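Mlr3007 protein (Mesorhizobium loti, PDB 3QQM) probably catalyses the pyridoxal-phosphate-dependent transamination of leucine, isoleucine and valine with 2-oxoglutarate, as a class-IV aminotransferase. Local coordinates at residues R121-R129 against L142-T153; I154-G162 against D199-N210. All coordinates share one frame; numbering follows the deposited sequence.

Contact 1. Residues R121-R129 against L142-T153; sequences RRQLYTHAR and LANERGEICEGT. With EDO (1,2-ethanediol), chain S; EDO (1,2-ethanediol), chain T.
The class-IV aminotransferase signature begins in this contact, where Glu151 of strand 149-152 receives the phenol of Tyr125 from helix 123-130. That helix starts five residues after Lys118, which carries the cofactor as an aldimine. In relatives, the glutamate of the signature faces the pyridine nitrogen of the cofactor, and Glu151 occupies that sequence position. The Tyr125 OH donates to Glu151 OE2 over 2.5 Å, reaching it on the syn side and somewhat out of the carboxylate plane. Ring and carboxylate stand 76° apart, and the other oxygen, OE1, is held by the Leu176 backbone NH.

Beside this pair, the Arg122 chain bends at chi3 (54°), and one face of its guanidinium group, near the rim, rests against Tyr125 CD2. From there Arg122 NH2 reaches Thr153 O at 2.9 Å in a nearly straight bond (172°). The acceptor lies in the guanidinium plane, although the donor stands well above the carbonyl plane. Arg122 NE is taken up by a bound ethanediol, which also bonds Thr126.

Apolar contacts fill in around the polar ones. Leu142 CD2 meets Tyr125 CD1 at 4.0 Å, the two side chains crossing at about a right angle, and Leu142 CG lies 3.9 Å from Ala128 CB. Thr153 turns its methyl to the helix, CG2 being 3.7 Å from Tyr125 O, while its hydroxyl is bonded to Glu139.

Each oxygen of the buried Glu151 carboxylate thus has a donor of its own, which should fix both its position and its rotation. If Glu151 faces the pyridine nitrogen as in relatives, Tyr125, touched at CD2 by Arg122 and at CD1 by Leu142, would be a second-shell residue, and the helix after the cofactor lysine would help position the glutamate.

Contact 2. Residues I154-G162 against D199-N210; sequences ITNVFADFG and DLKSAKALFVGN. With EDO (1,2-ethanediol), chain V.
Phe158 and Phe207 both set CG anti to their carbonyl carbons (chi1 -57° and -54°), which carries their rings off the same face of the sheet from a hydrogen-bonded pair, CB to CB 4.3 Å. The Phe158 ring runs along its partner strand until CE1 comes 4.0 Å from Gly209 N, edge-on, where no side chain obstructs it. Leu206, extended at chi1 (-179°), brings CD1 to 3.9 Å from Ala159 CB on the other face; Leu200 CD2 closes on the same methyl at 3.6 Å.

Strand 156-160, an outermost strand of the mixed sheet within this chain, pairs antiparallel with strand 205-210 through reciprocal backbone bonds until Asp160, where Lys204 and Ala205 form a classic beta bulge. Asp160 O accepts Ala205 N at 3.2 Å and, in a weak and bent bond, Lys204 N. Beyond it, the Phe161 ring presents its edge to Asp199 O, with CE1 3.5 Å away. At the far end Asn210 ND2 donates to Ile154 O at 3.1 Å, while its OD1 takes Arg213 N.

The pairing thus ends in a side-chain amide and a shared carbonyl; with apolar packing on both faces, this should hold strand 156-160 in register.

How the contacts relate
The two contacts follow one another along the chain. From 121-129, at the start of helix 123-130, the chain runs twelve residues before 142-153 returns to close contact 1; 154-162 continues directly from it, and a longer excursion of 36 residues passes before 199-210 closes contact 2. Neither loop encloses or crosses the other. Because 142-153 and 154-162 adjoin, the aminotransferase signature passes from one contact into the other. Both contacts reach the mixed sheet, at its two outermost strands within the chain, 149-152 and 156-160. At the junction Arg122 NH2 packs 3.5 Å from Ile154 CG2, and Glu139, partner of Thr153, uses its other carboxylate oxygen for Thr155 and the backbone NH of Ile154.

Contact 1. Residues R121-R129 against L142-T153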
loop_
_atom_site.group_PDB
_atom_site.type_symbol
_atom_site.label_atom_id
_atom_site.label_comp_id
_atom_site.label_asym_id
_atom_site.label_seq_id
_atom_site.Cartn_x
_atom_site.Cartn_y
_atom_site.Cartn_z
ATOM N N ARG A 121 11.925 -1.998 -4.311
ATOM C CA ARG A 121 12.220 -3.353 -4.779
ATOM C C ARG A 121 10.896 -4.047 -5.060
ATOM O O ARG A 121 10.514 -4.976 -4.362
ATOM C CB ARG A 121 13.077 -4.109 -3.736
ATOM C CG ARG A 121 13.529 -5.545 -4.150
ATOM C CD ARG A 121 14.750 -6.020 -3.336
ATOM N NE ARG A 121 15.906 -5.179 -3.668
ATOM C CZ ARG A 121 17.124 -5.259 -3.125
ATOM N NH1 ARG A 121 17.405 -6.132 -2.170
ATOM N NH2 ARG A 121 18.070 -4.421 -3.545
ATOM N N ARG A 122 10.251 -3.641 -6.150
ATOM C CA ARG A 122 8.914 -4.121 -6.485
ATOM C C ARG A 122 8.773 -5.174 -7.594
ATOM O O ARG A 122 7.679 -5.360 -8.147
ATOM C CB ARG A 122 8.049 -2.903 -6.815
ATOM C CG ARG A 122 7.853 -1.968 -5.621
ATOM C CD ARG A 122 6.968 -0.797 -5.956
ATOM N NE ARG A 122 5.685 -1.243 -6.519
ATOM C CZ ARG A 122 4.644 -1.678 -5.816
ATOM N NH1 ARG A 122 4.706 -1.782 -4.505
ATOM N NH2 ARG A 122 3.533 -2.031 -6.440
ATOM N N GLN A 123 9.845 -5.900 -7.865
ATOM C CA GLN A 123 9.852 -6.942 -8.876
ATOM C C GLN A 123 8.601 -7.846 -8.875
ATOM O O GLN A 123 7.934 -8.017 -9.911
ATOM C CB GLN A 123 11.085 -7.820 -8.663
ATOM C CG GLN A 123 11.179 -8.993 -9.577
ATOM C CD GLN A 123 12.525 -9.633 -9.547
ATOM O OE1 GLN A 123 13.302 -9.434 -8.609
ATOM N NE2 GLN A 123 12.831 -10.405 -10.587
ATOM N N LEU A 124 8.307 -8.429 -7.722
ATOM C CA LEU A 124 7.178 -9.361 -7.597
ATOM C C LEU A 124 5.840 -8.717 -7.954
ATOM O O LEU A 124 5.029 -9.310 -8.673
ATOM C CB LEU A 124 7.128 -9.924 -6.184
ATOM C CG LEU A 124 8.255 -10.882 -5.808
ATOM C CD1 LEU A 124 8.537 -10.930 -4.253
ATOM C CD2 LEU A 124 7.968 -12.269 -6.387
ATOM N N TYR A 125 5.630 -7.499 -7.467
ATOM C CA TYR A 125 4.382 -6.777 -7.710
ATOM C C TYR A 125 4.283 -6.287 -9.143
ATOM O O TYR A 125 3.214 -6.339 -9.738
ATOM C CB TYR A 125 4.228 -5.611 -6.745
ATOM C CG TYR A 125 4.371 -5.980 -5.284
ATOM C CD1 TYR A 125 3.407 -6.742 -4.640
ATOM C CD2 TYR A 125 5.440 -5.497 -4.529
ATOM C CE1 TYR A 125 3.519 -7.060 -3.302
ATOM C CE2 TYR A 125 5.554 -5.792 -3.177
ATOM C CZ TYR A 125 4.596 -6.584 -2.569
ATOM O OH TYR A 125 4.693 -6.857 -1.228
ATOM N N THR A 126 5.379 -5.764 -9.681
ATOM C CA THR A 126 5.402 -5.344 -11.072
ATOM C C THR A 126 5.124 -6.556 -11.973
ATOM O O THR A 126 4.417 -6.438 -12.959
ATOM C CB THR A 126 6.761 -4.718 -11.464
ATOM O OG1 THR A 126 6.952 -3.488 -10.755
ATOM C CG2 THR A 126 6.856 -4.441 -12.979
ATOM N N HIS A 127 5.666 -7.717 -11.626
ATOM C CA HIS A 127 5.438 -8.913 -12.437
ATOM C C HIS A 127 3.954 -9.352 -12.358
ATOM O O HIS A 127 3.355 -9.699 -13.380
ATOM C CB HIS A 127 6.377 -10.062 -12.030
ATOM C CG HIS A 127 6.248 -11.264 -12.898
ATOM N ND1 HIS A 127 5.403 -12.313 -12.594
ATOM C CD2 HIS A 127 6.812 -11.566 -14.094
ATOM C CE1 HIS A 127 5.463 -13.216 -13.559
ATOM N NE2 HIS A 127 6.314 -12.790 -14.479
ATOM N N ALA A 128 3.376 -9.288 -11.156
ATOM C CA ALA A 128 1.983 -9.667 -10.947
ATOM C C ALA A 128 1.098 -8.751 -11.751
ATOM O O ALA A 128 0.210 -9.207 -12.452
ATOM C CB ALA A 128 1.598 -9.622 -9.451
ATOM N N ARG A 129 1.373 -7.455 -11.673
ATOM C CA ARG A 129 0.610 -6.451 -12.412
ATOM C C ARG A 129 0.690 -6.689 -13.938
ATOM O O ARG A 129 -0.307 -6.549 -14.642
ATOM C CB ARG A 129 1.138 -5.069 -12.054
ATOM C CG ARG A 129 0.455 -3.832 -12.709
ATOM C CD ARG A 129 -1.043 -3.711 -12.401
ATOM N NE ARG A 129 -1.875 -4.474 -13.313
ATOM C CZ ARG A 129 -3.203 -4.364 -13.395
ATOM N NH1 ARG A 129 -3.875 -3.555 -12.588
ATOM N NH2 ARG A 129 -3.868 -5.081 -14.292
ATOM N N LEU A 142 -2.065 -11.195 -4.825
ATOM C CA LEU A 142 -1.015 -12.192 -4.731
ATOM C C LEU A 142 -1.229 -13.040 -3.469
ATOM O O LEU A 142 -1.599 -12.516 -2.416
ATOM C CB LEU A 142 0.379 -11.542 -4.632
ATOM C CG LEU A 142 0.875 -10.685 -5.799
ATOM C CD1 LEU A 142 0.184 -9.335 -5.755
ATOM C CD2 LEU A 142 2.375 -10.497 -5.731
ATOM N N ALA A 143 -0.970 -14.336 -3.591
ATOM C CA ALA A 143 -1.054 -15.276 -2.478
ATOM C C ALA A 143 0.360 -15.761 -2.165
ATOM O O ALA A 143 1.254 -15.520 -2.920
ATOM C CB ALA A 143 -1.966 -16.466 -2.825
ATOM N N ASN A 144 0.544 -16.436 -1.034
ATOM C CA ASN A 144 1.854 -16.941 -0.630
ATOM C C ASN A 144 2.002 -18.440 -0.901
ATOM O O ASN A 144 1.138 -19.033 -1.531
ATOM C CB ASN A 144 2.109 -16.619 0.843
ATOM C CG ASN A 144 1.152 -17.348 1.794
ATOM O OD1 ASN A 144 0.462 -18.322 1.410
ATOM N ND2 ASN A 144 1.122 -16.893 3.053
ATOM N N GLU A 145 3.079 -19.057 -0.388
ATOM C CA GLU A 145 3.354 -20.506 -0.641
ATOM C C GLU A 145 2.325 -21.467 -0.074
ATOM O O GLU A 145 2.351 -22.640 -0.374
ATOM C CB GLU A 145 4.783 -20.930 -0.197
ATOM C CG GLU A 145 5.117 -20.936 1.301
ATOM C CD GLU A 145 5.329 -19.540 1.954
ATOM O OE1 GLU A 145 4.961 -18.489 1.369
ATOM O OE2 GLU A 145 5.870 -19.510 3.068
ATOM N N ARG A 146 1.436 -20.958 0.772
ATOM C CA ARG A 146 0.358 -21.759 1.377
ATOM C C ARG A 146 -1.019 -21.375 0.809
ATOM O O ARG A 146 -2.053 -21.759 1.340
ATOM C CB ARG A 146 0.423 -21.652 2.899
ATOM C CG ARG A 146 1.678 -22.361 3.443
ATOM C CD ARG A 146 1.814 -22.321 4.942
ATOM N NE ARG A 146 1.956 -20.950 5.401
ATOM C CZ ARG A 146 3.104 -20.266 5.429
ATOM N NH1 ARG A 146 4.239 -20.807 4.997
ATOM N NH2 ARG A 146 3.110 -19.013 5.864
ATOM N N GLY A 147 -1.001 -20.655 -0.317
ATOM C CA GLY A 147 -2.222 -20.239 -1.018
ATOM C C GLY A 147 -3.115 -19.275 -0.266
ATOM O O GLY A 147 -4.312 -19.192 -0.538
ATOM N N GLU A 148 -2.526 -18.554 0.676
ATOM C CA GLU A 148 -3.230 -17.586 1.479
ATOM C C GLU A 148 -3.072 -16.236 0.812
ATOM O O GLU A 148 -1.974 -15.844 0.438
ATOM C CB GLU A 148 -2.640 -17.578 2.902
ATOM C CG GLU A 148 -2.777 -18.963 3.587
ATOM C CD GLU A 148 -1.868 -19.188 4.787
ATOM O OE1 GLU A 148 -0.922 -18.387 5.039
ATOM O OE2 GLU A 148 -2.095 -20.220 5.456
ATOM N N ILE A 149 -4.185 -15.550 0.618
ATOM C CA ILE A 149 -4.164 -14.248 0.027
ATOM C C ILE A 149 -3.426 -13.337 0.965
ATOM O O ILE A 149 -3.648 -13.381 2.193
ATOM C CB ILE A 149 -5.580 -13.677 -0.171
ATOM C CG1 ILE A 149 -6.298 -14.440 -1.273
ATOM C CG2 ILE A 149 -5.522 -12.178 -0.532
ATOM C CD1 ILE A 149 -5.670 -14.248 -2.680
ATOM N N CYS A 150 -2.555 -12.512 0.400
ATOM C CA CYS A 150 -1.800 -11.572 1.190
ATOM C C CYS A 150 -2.244 -10.102 0.991
ATOM O O CYS A 150 -2.646 -9.400 1.952
ATOM C CB CYS A 150 -0.322 -11.687 0.837
ATOM S SG CYS A 150 0.489 -13.298 1.175
ATOM N N GLU A 151 -2.197 -9.651 -0.256
ATOM C CA GLU A 151 -2.464 -8.253 -0.582
ATOM C C GLU A 151 -2.523 -8.028 -2.079
ATOM O O GLU A 151 -2.358 -8.954 -2.876
ATOM C CB GLU A 151 -1.291 -7.411 -0.027
ATOM C CG GLU A 151 0.080 -7.824 -0.645
ATOM C CD GLU A 151 1.329 -7.128 -0.022
ATOM O OE1 GLU A 151 1.190 -6.093 0.682
ATOM O OE2 GLU A 151 2.466 -7.632 -0.265
ATOM N N GLY A 152 -2.798 -6.789 -2.453
ATOM C CA GLY A 152 -2.791 -6.381 -3.840
ATOM C C GLY A 152 -1.410 -5.797 -4.129
ATOM O O GLY A 152 -0.598 -5.605 -3.201
ATOM N N THR A 153 -1.121 -5.536 -5.393
ATOM C CA THR A 153 0.137 -4.933 -5.757
ATOM C C THR A 153 0.317 -3.539 -5.093
ATOM O O THR A 153 1.451 -3.124 -4.823
ATOM C CB THR A 153 0.251 -4.746 -7.277
ATOM O OG1 THR A 153 -0.673 -3.734 -7.724
ATOM C CG2 THR A 153 -0.004 -6.085 -8.014
HETATM C C1 EDO S . 3.141 -1.280 -9.824
HETATM O O1 EDO S . 1.983 -2.095 -9.612
HETATM C C2 EDO S . 4.394 -2.144 -9.935
HETATM O O2 EDO S . 5.539 -1.504 -9.315
HETATM C C1 EDO T . -1.974 -0.188 -10.216
HETATM O O1 EDO T . -1.454 -0.199 -11.548
HETATM C C2 EDO T . -3.323 -0.907 -10.188
HETATM O O2 EDO T . -3.167 -2.295 -9.904
#

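Contact 2. Residues I154-G162 against D199-N210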
loop_
_atom_site.group_PDB
_atom_site.type_symbol
_atom_site.label_atom_id
_atom_site.label_comp_id
_atom_site.label_asym_id
_atom_site.label_seq_id
_atom_site.Cartn_x
_atom_site.Cartn_y
_atom_site.Cartn_z
ATOM N N ILE A 154 -0.775 -2.806 -4.852
ATOM C CA ILE A 154 -0.660 -1.479 -4.219
ATOM C C ILE A 154 -1.706 -1.241 -3.136
ATOM O O ILE A 154 -1.933 -0.091 -2.712
ATOM C CB ILE A 154 -0.749 -0.317 -5.257
ATOM C CG1 ILE A 154 -2.101 -0.356 -5.973
ATOM C CG2 ILE A 154 0.404 -0.391 -6.234
ATOM C CD1 ILE A 154 -2.344 0.789 -6.973
ATOM N N THR A 155 -2.319 -2.319 -2.675
ATOM C CA THR A 155 -3.364 -2.232 -1.679
ATOM C C THR A 155 -3.363 -3.428 -0.753
ATOM O O THR A 155 -2.744 -4.437 -1.042
ATOM C CB THR A 155 -4.748 -2.245 -2.357
ATOM O OG1 THR A 155 -4.834 -3.383 -3.216
ATOM C CG2 THR A 155 -5.005 -0.991 -3.208
ATOM N N ASN A 156 -4.031 -3.266 0.392
ATOM C CA ASN A 156 -4.274 -4.339 1.322
ATOM C C ASN A 156 -5.726 -4.767 1.052
ATOM O O ASN A 156 -6.514 -3.975 0.548
ATOM C CB ASN A 156 -4.071 -3.896 2.761
ATOM C CG ASN A 156 -2.592 -3.735 3.124
ATOM O OD1 ASN A 156 -2.138 -2.643 3.466
ATOM N ND2 ASN A 156 -1.830 -4.831 3.016
ATOM N N VAL A 157 -6.059 -6.012 1.394
ATOM C CA VAL A 157 -7.378 -6.601 1.145
ATOM C C VAL A 157 -8.225 -6.626 2.400
ATOM O O VAL A 157 -7.726 -6.870 3.482
ATOM C CB VAL A 157 -7.218 -8.050 0.624
ATOM C CG1 VAL A 157 -8.592 -8.702 0.360
ATOM C CG2 VAL A 157 -6.355 -8.064 -0.627
ATOM N N PHE A 158 -9.520 -6.390 2.239
ATOM C CA PHE A 158 -10.455 -6.355 3.355
ATOM C C PHE A 158 -11.720 -7.043 2.903
ATOM O O PHE A 158 -12.374 -6.602 1.930
ATOM C CB PHE A 158 -10.744 -4.916 3.754
ATOM C CG PHE A 158 -9.511 -4.136 4.114
ATOM C CD1 PHE A 158 -8.803 -3.462 3.143
ATOM C CD2 PHE A 158 -9.073 -4.077 5.416
ATOM C CE1 PHE A 158 -7.684 -2.757 3.455
ATOM C CE2 PHE A 158 -7.948 -3.400 5.740
ATOM C CZ PHE A 158 -7.242 -2.718 4.755
ATOM N N ALA A 159 -12.058 -8.132 3.599
ATOM C CA ALA A 159 -13.202 -8.944 3.250
ATOM C C ALA A 159 -14.197 -9.052 4.393
ATOM O O ALA A 159 -13.834 -9.363 5.534
ATOM C CB ALA A 159 -12.730 -10.323 2.812
ATOM N N ASP A 160 -15.459 -8.803 4.063
ATOM C CA ASP A 160 -16.559 -8.863 5.010
ATOM C C ASP A 160 -17.315 -10.136 4.745
ATOM O O ASP A 160 -18.018 -10.242 3.737
ATOM C CB ASP A 160 -17.457 -7.663 4.790
ATOM C CG ASP A 160 -18.636 -7.596 5.772
ATOM O OD1 ASP A 160 -18.955 -8.597 6.477
ATOM O OD2 ASP A 160 -19.226 -6.507 5.830
ATOM N N PHE A 161 -17.174 -11.118 5.637
ATOM C CA PHE A 161 -17.855 -12.416 5.436
ATOM C C PHE A 161 -19.280 -12.433 5.948
ATOM O O PHE A 161 -19.886 -13.502 6.048
ATOM C CB PHE A 161 -17.039 -13.569 6.015
ATOM C CG PHE A 161 -15.720 -13.767 5.313
ATOM C CD1 PHE A 161 -15.665 -14.448 4.090
ATOM C CD2 PHE A 161 -14.542 -13.260 5.847
ATOM C CE1 PHE A 161 -14.468 -14.618 3.428
ATOM C CE2 PHE A 161 -13.324 -13.441 5.180
ATOM C CZ PHE A 161 -13.288 -14.112 3.973
ATOM N N GLY A 162 -19.804 -11.251 6.279
ATOM C CA GLY A 162 -21.186 -11.117 6.728
ATOM C C GLY A 162 -21.421 -10.363 8.021
ATOM O O GLY A 162 -22.444 -9.712 8.176
ATOM N N ASP A 199 -11.932 -18.732 -0.759
ATOM C CA ASP A 199 -12.720 -18.262 0.396
ATOM C C ASP A 199 -13.351 -16.899 0.116
ATOM O O ASP A 199 -14.452 -16.643 0.547
ATOM C CB ASP A 199 -11.840 -18.110 1.651
ATOM C CG ASP A 199 -11.317 -19.422 2.168
ATOM O OD1 ASP A 199 -12.014 -20.446 1.959
ATOM O OD2 ASP A 199 -10.232 -19.417 2.816
ATOM N N LEU A 200 -12.613 -16.012 -0.562
ATOM C CA LEU A 200 -13.112 -14.678 -0.908
ATOM C C LEU A 200 -14.390 -14.702 -1.714
ATOM O O LEU A 200 -15.162 -13.761 -1.671
ATOM C CB LEU A 200 -12.067 -13.880 -1.681
ATOM C CG LEU A 200 -10.905 -13.344 -0.866
ATOM C CD1 LEU A 200 -9.947 -12.573 -1.738
ATOM C CD2 LEU A 200 -11.424 -12.454 0.265
ATOM N N LYS A 201 -14.599 -15.763 -2.481
ATOM C CA LYS A 201 -15.810 -15.875 -3.268
ATOM C C LYS A 201 -17.034 -15.877 -2.347
ATOM O O LYS A 201 -18.140 -15.614 -2.800
ATOM C CB LYS A 201 -15.795 -17.153 -4.126
ATOM C CG LYS A 201 -14.842 -17.145 -5.360
ATOM C CD LYS A 201 -15.387 -16.173 -6.459
ATOM C CE LYS A 201 -14.756 -16.364 -7.850
ATOM N NZ LYS A 201 -15.545 -15.561 -8.873
ATOM N N SER A 202 -16.847 -16.198 -1.062
ATOM C CA SER A 202 -17.988 -16.227 -0.124
ATOM C C SER A 202 -18.120 -14.931 0.678
ATOM O O SER A 202 -18.915 -14.847 1.602
ATOM C CB SER A 202 -17.895 -17.438 0.820
ATOM O OG SER A 202 -16.832 -17.294 1.742
ATOM N N ALA A 203 -17.339 -13.921 0.329
ATOM C CA ALA A 203 -17.421 -12.642 1.022
ATOM C C ALA A 203 -18.682 -11.889 0.596
ATOM O O ALA A 203 -19.004 -11.822 -0.582
ATOM C CB ALA A 203 -16.205 -11.814 0.739
ATOM N N LYS A 204 -19.405 -11.346 1.570
ATOM C CA LYS A 204 -20.611 -10.573 1.296
ATOM C C LYS A 204 -20.232 -9.187 0.756
ATOM O O LYS A 204 -21.001 -8.561 0.034
ATOM C CB LYS A 204 -21.429 -10.405 2.564
ATOM C CG LYS A 204 -21.921 -11.665 3.178
ATOM C CD LYS A 204 -22.954 -12.329 2.301
ATOM C CE LYS A 204 -23.473 -13.594 2.942
ATOM N NZ LYS A 204 -24.514 -14.260 2.087
ATOM N N ALA A 205 -19.077 -8.687 1.180
ATOM C CA ALA A 205 -18.557 -7.395 0.710
ATOM C C ALA A 205 -17.031 -7.522 0.663
ATOM O O ALA A 205 -16.426 -8.259 1.457
ATOM C CB ALA A 205 -18.998 -6.252 1.597
ATOM N N LEU A 206 -16.422 -6.860 -0.306
ATOM C CA LEU A 206 -15.010 -6.950 -0.488
ATOM C C LEU A 206 -14.470 -5.609 -0.882
ATOM O O LEU A 206 -15.130 -4.859 -1.611
ATOM C CB LEU A 206 -14.723 -7.981 -1.579
ATOM C CG LEU A 206 -13.268 -8.249 -1.926
ATOM C CD1 LEU A 206 -12.491 -8.717 -0.708
ATOM C CD2 LEU A 206 -13.193 -9.276 -3.041
ATOM N N PHE A 207 -13.281 -5.296 -0.372
ATOM C CA PHE A 207 -12.610 -4.056 -0.665
ATOM C C PHE A 207 -11.119 -4.262 -0.752
ATOM O O PHE A 207 -10.583 -5.236 -0.239
ATOM C CB PHE A 207 -12.791 -3.029 0.479
ATOM C CG PHE A 207 -14.214 -2.768 0.872
ATOM C CD1 PHE A 207 -14.828 -3.539 1.814
ATOM C CD2 PHE A 207 -14.914 -1.690 0.343
ATOM C CE1 PHE A 207 -16.130 -3.281 2.189
ATOM C CE2 PHE A 207 -16.221 -1.421 0.708
ATOM C CZ PHE A 207 -16.827 -2.208 1.628
ATOM N N VAL A 208 -10.452 -3.319 -1.399
ATOM C CA VAL A 208 -8.992 -3.256 -1.405
ATOM C C VAL A 208 -8.767 -1.814 -1.025
ATOM O O VAL A 208 -9.634 -0.975 -1.256
ATOM C CB VAL A 208 -8.320 -3.633 -2.737
ATOM C CG1 VAL A 208 -8.413 -5.162 -2.959
ATOM C CG2 VAL A 208 -8.893 -2.838 -3.915
ATOM N N GLY A 209 -7.662 -1.504 -0.381
ATOM C CA GLY A 209 -7.429 -0.108 -0.022
ATOM C C GLY A 209 -6.017 0.254 0.312
ATOM O O GLY A 209 -5.155 -0.627 0.472
ATOM N N ASN A 210 -5.768 1.564 0.333
ATOM C CA ASN A 210 -4.487 2.115 0.706
ATOM C C ASN A 210 -4.710 3.485 1.320
ATOM O O ASN A 210 -5.831 3.992 1.337
ATOM C CB ASN A 210 -3.487 2.146 -0.452
ATOM C CG ASN A 210 -3.968 2.945 -1.648
ATOM O OD1 ASN A 210 -4.679 3.936 -1.526
ATOM N ND2 ASN A 210 -3.516 2.543 -2.808
HETATM C C1 EDO V . -18.322 -4.994 -3.486
HETATM O O1 EDO V . -18.234 -6.335 -2.985
HETATM C C2 EDO V . -18.974 -4.076 -2.449
HETATM O O2 EDO V . -18.111 -3.861 -1.316
#